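Local coordinates for Abbfa_003403 (Acinetobacter baumannii, PDB 4ZXH), which is a four-domain nonribosomal peptide synthetase that probably activates an amino acid, carries it on phosphopantetheine, condenses it and releases the product, at residues V695-N707 / A719-G731. Numbering follows the deposited sequence.
Sequences VSQDGIQLVDYLN and ATWKMLLDSEWSG
Leu724 pushes its branched end into helix 699-707, a knob in a hole formed by Gly699, Leu702, Val703 and Leu706. Its CD1 lies 3.7 Å from Leu702 CD2, the side chains crossing at about a right angle. Its CD2 meets Leu706 CD1 tip to tip at 4.0 Å. The same CD2 packs over one face of the Trp729 indole, near the rim. Val703 adds CG1 at the edge of that ring, while its CG2 touches Trp729 CB. At the start of the helix Gly699 CA comes within 5.2 Å of Leu724 CA. Ser727 OG packs on Gly699 CA and is held by a 2.9 Å hydrogen bond to Met723 O. With CG anti to the backbone N (chi1 -177°), Met723 extends so that SD lies along the backbone of Gln697 and Gly699. A bend at chi3 (75°) turns CE in between Leu702 CD2 and the backbone at Ser696 and Gly699. The helix segments cross at -85°, axes 9.1 Å apart. Parallel strands 687-690, 713-716 and 735-740 of a mixed adenylation-domain sheet are linked by these helices in successive beta-alpha-beta crossovers. Leu702 and Leu706 rest on Leu664 of strand 662-665, and Trp729 touches Leu735 of strand 735-740.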
loop_
_atom_site.group_PDB
_atom_site.type_symbol
_atom_site.label_atom_id
_atom_site.label_comp_id
_atom_site.label_asym_id
_atom_site.label_seq_id
_atom_site.Cartn_x
_atom_site.Cartn_y
_atom_site.Cartn_z
ATOM N N VAL A 695 21.553 -15.569 -31.875
ATOM C CA VAL A 695 21.771 -16.397 -30.698
ATOM C C VAL A 695 21.412 -15.627 -29.420
ATOM O O VAL A 695 20.848 -16.197 -28.482
ATOM C CB VAL A 695 23.240 -16.898 -30.633
ATOM C CG1 VAL A 695 23.493 -17.713 -29.386
ATOM C CG2 VAL A 695 23.571 -17.715 -31.848
ATOM N N SER A 696 21.713 -14.328 -29.390
ATOM C CA SER A 696 21.508 -13.520 -28.180
ATOM C C SER A 696 20.063 -13.077 -27.978
ATOM O O SER A 696 19.734 -12.463 -26.962
ATOM C CB SER A 696 22.414 -12.285 -28.201
ATOM O OG SER A 696 22.182 -11.492 -29.351
ATOM N N GLN A 697 19.200 -13.381 -28.941
ATOM C CA GLN A 697 17.795 -13.019 -28.831
ATOM C C GLN A 697 16.917 -14.255 -28.662
ATOM O O GLN A 697 15.689 -14.178 -28.699
ATOM C CB GLN A 697 17.367 -12.219 -30.053
ATOM C CG GLN A 697 18.087 -10.893 -30.157
ATOM C CD GLN A 697 17.591 -10.059 -31.312
ATOM O OE1 GLN A 697 16.910 -10.572 -32.208
ATOM N NE2 GLN A 697 17.932 -8.765 -31.307
ATOM N N ASP A 698 17.565 -15.397 -28.477
ATOM C CA ASP A 698 16.868 -16.642 -28.224
ATOM C C ASP A 698 17.451 -17.279 -26.956
ATOM O O ASP A 698 18.620 -17.667 -26.926
ATOM C CB ASP A 698 16.989 -17.572 -29.433
ATOM C CG ASP A 698 16.020 -18.728 -29.378
ATOM O OD1 ASP A 698 15.418 -18.955 -28.301
ATOM O OD2 ASP A 698 15.851 -19.403 -30.419
ATOM N N GLY A 699 16.639 -17.365 -25.908
ATOM C CA GLY A 699 17.099 -17.868 -24.626
ATOM C C GLY A 699 17.740 -19.246 -24.672
ATOM O O GLY A 699 18.828 -19.453 -24.130
ATOM N N ILE A 700 17.070 -20.191 -25.325
ATOM C CA ILE A 700 17.569 -21.558 -25.410
ATOM C C ILE A 700 18.837 -21.608 -26.249
ATOM O O ILE A 700 19.778 -22.351 -25.955
ATOM C CB ILE A 700 16.509 -22.503 -26.002
ATOM C CG1 ILE A 700 15.255 -22.492 -25.118
ATOM C CG2 ILE A 700 17.069 -23.916 -26.146
ATOM C CD1 ILE A 700 14.101 -23.321 -25.653
ATOM N N GLN A 701 18.876 -20.792 -27.288
ATOM C CA GLN A 701 20.052 -20.750 -28.126
ATOM C C GLN A 701 21.235 -20.105 -27.386
ATOM O O GLN A 701 22.391 -20.460 -27.634
ATOM C CB GLN A 701 19.738 -20.008 -29.416
ATOM C CG GLN A 701 20.463 -20.566 -30.628
ATOM C CD GLN A 701 19.837 -20.091 -31.915
ATOM O OE1 GLN A 701 18.646 -19.761 -31.947
ATOM N NE2 GLN A 701 20.635 -20.029 -32.983
ATOM N N LEU A 702 20.942 -19.180 -26.466
ATOM C CA LEU A 702 21.988 -18.531 -25.669
ATOM C C LEU A 702 22.446 -19.419 -24.513
ATOM O O LEU A 702 23.618 -19.398 -24.148
ATOM C CB LEU A 702 21.518 -17.176 -25.130
ATOM C CG LEU A 702 22.551 -16.348 -24.354
ATOM C CD1 LEU A 702 23.808 -16.101 -25.189
ATOM C CD2 LEU A 702 21.966 -15.028 -23.913
ATOM N N VAL A 703 21.533 -20.197 -23.939
ATOM C CA VAL A 703 21.923 -21.189 -22.940
ATOM C C VAL A 703 22.915 -22.182 -23.544
ATOM O O VAL A 703 23.880 -22.577 -22.892
ATOM C CB VAL A 703 20.715 -21.959 -22.379
ATOM C CG1 VAL A 703 21.182 -23.094 -21.490
ATOM C CG2 VAL A 703 19.808 -21.030 -21.589
ATOM N N ASP A 704 22.690 -22.565 -24.797
ATOM C CA ASP A 704 23.544 -23.557 -25.445
ATOM C C ASP A 704 24.904 -22.981 -25.815
ATOM O O ASP A 704 25.926 -23.658 -25.678
ATOM C CB ASP A 704 22.869 -24.131 -26.694
ATOM C CG ASP A 704 21.732 -25.087 -26.365
ATOM O OD1 ASP A 704 21.599 -25.509 -25.189
ATOM O OD2 ASP A 704 20.970 -25.427 -27.296
ATOM N N TYR A 705 24.917 -21.737 -26.288
ATOM C CA TYR A 705 26.169 -21.100 -26.672
ATOM C C TYR A 705 27.025 -20.895 -25.425
ATOM O O TYR A 705 28.253 -20.948 -25.497
ATOM C CB TYR A 705 25.922 -19.761 -27.382
ATOM C CG TYR A 705 27.111 -19.249 -28.183
ATOM C CD1 TYR A 705 27.144 -19.366 -29.572
ATOM C CD2 TYR A 705 28.210 -18.666 -27.549
ATOM C CE1 TYR A 705 28.231 -18.904 -30.309
ATOM C CE2 TYR A 705 29.304 -18.209 -28.274
ATOM C CZ TYR A 705 29.309 -18.328 -29.654
ATOM O OH TYR A 705 30.389 -17.869 -30.384
ATOM N N LEU A 706 26.375 -20.674 -24.281
ATOM C CA LEU A 706 27.080 -20.435 -23.020
ATOM C C LEU A 706 27.730 -21.696 -22.467
ATOM O O LEU A 706 28.929 -21.693 -22.185
ATOM C CB LEU A 706 26.132 -19.850 -21.971
ATOM C CG LEU A 706 25.831 -18.348 -22.001
ATOM C CD1 LEU A 706 24.686 -18.037 -21.052
ATOM C CD2 LEU A 706 27.050 -17.523 -21.637
ATOM N N ASN A 707 26.932 -22.759 -22.303
ATOM C CA ASN A 707 27.418 -24.053 -21.804
ATOM C C ASN A 707 28.569 -24.583 -22.638
ATOM O O ASN A 707 29.456 -25.274 -22.133
ATOM C CB ASN A 707 26.296 -25.101 -21.784
ATOM C CG ASN A 707 25.360 -24.947 -20.592
ATOM O OD1 ASN A 707 24.139 -25.045 -20.731
ATOM N ND2 ASN A 707 25.930 -24.715 -19.412
ATOM N N ALA A 719 16.668 -7.126 -19.492
ATOM C CA ALA A 719 15.859 -7.851 -20.466
ATOM C C ALA A 719 16.504 -9.164 -20.874
ATOM O O ALA A 719 15.839 -10.194 -20.908
ATOM C CB ALA A 719 15.621 -6.998 -21.684
ATOM N N THR A 720 17.800 -9.128 -21.166
ATOM C CA THR A 720 18.520 -10.335 -21.548
ATOM C C THR A 720 18.615 -11.302 -20.369
ATOM O O THR A 720 18.408 -12.506 -20.532
ATOM C CB THR A 720 19.938 -10.023 -22.055
ATOM O OG1 THR A 720 19.902 -8.925 -22.974
ATOM C CG2 THR A 720 20.524 -11.221 -22.753
ATOM N N TRP A 721 18.921 -10.782 -19.181
ATOM C CA TRP A 721 19.049 -11.646 -18.001
ATOM C C TRP A 721 17.734 -12.341 -17.695
ATOM O O TRP A 721 17.726 -13.535 -17.387
ATOM C CB TRP A 721 19.519 -10.866 -16.775
ATOM C CG TRP A 721 20.954 -10.421 -16.846
ATOM C CD1 TRP A 721 21.407 -9.136 -16.921
ATOM C CD2 TRP A 721 22.123 -11.257 -16.854
ATOM N NE1 TRP A 721 22.786 -9.115 -16.974
ATOM C CE2 TRP A 721 23.253 -10.409 -16.940
ATOM C CE3 TRP A 721 22.329 -12.641 -16.807
ATOM C CZ2 TRP A 721 24.556 -10.887 -16.978
ATOM C CZ3 TRP A 721 23.620 -13.118 -16.840
ATOM C CH2 TRP A 721 24.721 -12.246 -16.921
ATOM N N LYS A 722 16.628 -11.597 -17.787
ATOM C CA LYS A 722 15.290 -12.181 -17.644
ATOM C C LYS A 722 15.104 -13.290 -18.670
ATOM O O LYS A 722 14.650 -14.380 -18.324
ATOM C CB LYS A 722 14.182 -11.123 -17.802
ATOM C CG LYS A 722 14.044 -10.158 -16.624
ATOM C CD LYS A 722 13.227 -8.916 -16.990
ATOM C CE LYS A 722 13.310 -7.832 -15.897
ATOM N NZ LYS A 722 12.739 -6.519 -16.360
ATOM N N MET A 723 15.473 -13.019 -19.924
ATOM C CA MET A 723 15.303 -13.998 -21.009
ATOM C C MET A 723 16.017 -15.319 -20.687
ATOM O O MET A 723 15.465 -16.415 -20.870
ATOM C CB MET A 723 15.816 -13.430 -22.335
ATOM C CG MET A 723 15.616 -14.364 -23.521
ATOM S SD MET A 723 16.327 -13.764 -25.073
ATOM C CE MET A 723 18.070 -14.050 -24.789
ATOM N N LEU A 724 17.235 -15.189 -20.175
ATOM C CA LEU A 724 18.063 -16.317 -19.774
ATOM C C LEU A 724 17.446 -17.135 -18.637
ATOM O O LEU A 724 17.347 -18.355 -18.727
ATOM C CB LEU A 724 19.435 -15.795 -19.365
ATOM C CG LEU A 724 20.687 -16.615 -19.635
ATOM C CD1 LEU A 724 20.732 -17.106 -21.072
ATOM C CD2 LEU A 724 21.868 -15.724 -19.358
ATOM N N LEU A 725 17.018 -16.468 -17.570
ATOM C CA LEU A 725 16.448 -17.181 -16.426
ATOM C C LEU A 725 15.128 -17.841 -16.783
ATOM O O LEU A 725 14.785 -18.887 -16.237
ATOM C CB LEU A 725 16.253 -16.240 -15.235
ATOM C CG LEU A 725 17.541 -15.556 -14.769
ATOM C CD1 LEU A 725 17.274 -14.579 -13.648
ATOM C CD2 LEU A 725 18.610 -16.574 -14.370
ATOM N N ASP A 726 14.391 -17.235 -17.705
ATOM C CA ASP A 726 13.100 -17.776 -18.109
ATOM C C ASP A 726 13.275 -18.893 -19.136
ATOM O O ASP A 726 12.290 -19.442 -19.633
ATOM C CB ASP A 726 12.199 -16.671 -18.670
ATOM N N SER A 727 14.527 -19.233 -19.441
ATOM C CA SER A 727 14.822 -20.303 -20.398
ATOM C C SER A 727 15.533 -21.485 -19.744
ATOM O O SER A 727 16.307 -22.186 -20.404
ATOM C CB SER A 727 15.676 -19.779 -21.562
ATOM O OG SER A 727 14.960 -18.863 -22.378
ATOM N N GLU A 728 15.256 -21.697 -18.456
ATOM C CA GLU A 728 15.828 -22.800 -17.676
ATOM C C GLU A 728 17.361 -22.863 -17.803
ATOM O O GLU A 728 17.928 -23.894 -18.168
ATOM C CB GLU A 728 15.193 -24.131 -18.096
ATOM N N TRP A 729 18.018 -21.743 -17.504
ATOM C CA TRP A 729 19.475 -21.649 -17.541
ATOM C C TRP A 729 20.079 -22.215 -16.268
ATOM O O TRP A 729 19.644 -21.876 -15.168
ATOM C CB TRP A 729 19.914 -20.195 -17.730
ATOM C CG TRP A 729 21.407 -19.982 -17.723
ATOM C CD1 TRP A 729 22.344 -20.702 -18.412
ATOM C CD2 TRP A 729 22.125 -18.962 -17.025
ATOM N NE1 TRP A 729 23.605 -20.204 -18.171
ATOM C CE2 TRP A 729 23.500 -19.133 -17.324
ATOM C CE3 TRP A 729 21.745 -17.922 -16.168
ATOM C CZ2 TRP A 729 24.494 -18.308 -16.800
ATOM C CZ3 TRP A 729 22.733 -17.099 -15.648
ATOM C CH2 TRP A 729 24.094 -17.299 -15.967
ATOM N N SER A 730 21.091 -23.061 -16.416
ATOM C CA SER A 730 21.636 -23.807 -15.281
ATOM C C SER A 730 22.494 -22.965 -14.319
ATOM O O SER A 730 22.618 -23.296 -13.141
ATOM C CB SER A 730 22.452 -24.993 -15.801
ATOM O OG SER A 730 23.160 -25.631 -14.756
ATOM N N GLY A 731 23.086 -21.887 -14.821
ATOM C CA GLY A 731 23.982 -21.068 -14.022
ATOM C C GLY A 731 25.450 -21.436 -14.196
ATOM O O GLY A 731 25.779 -22.531 -14.658
#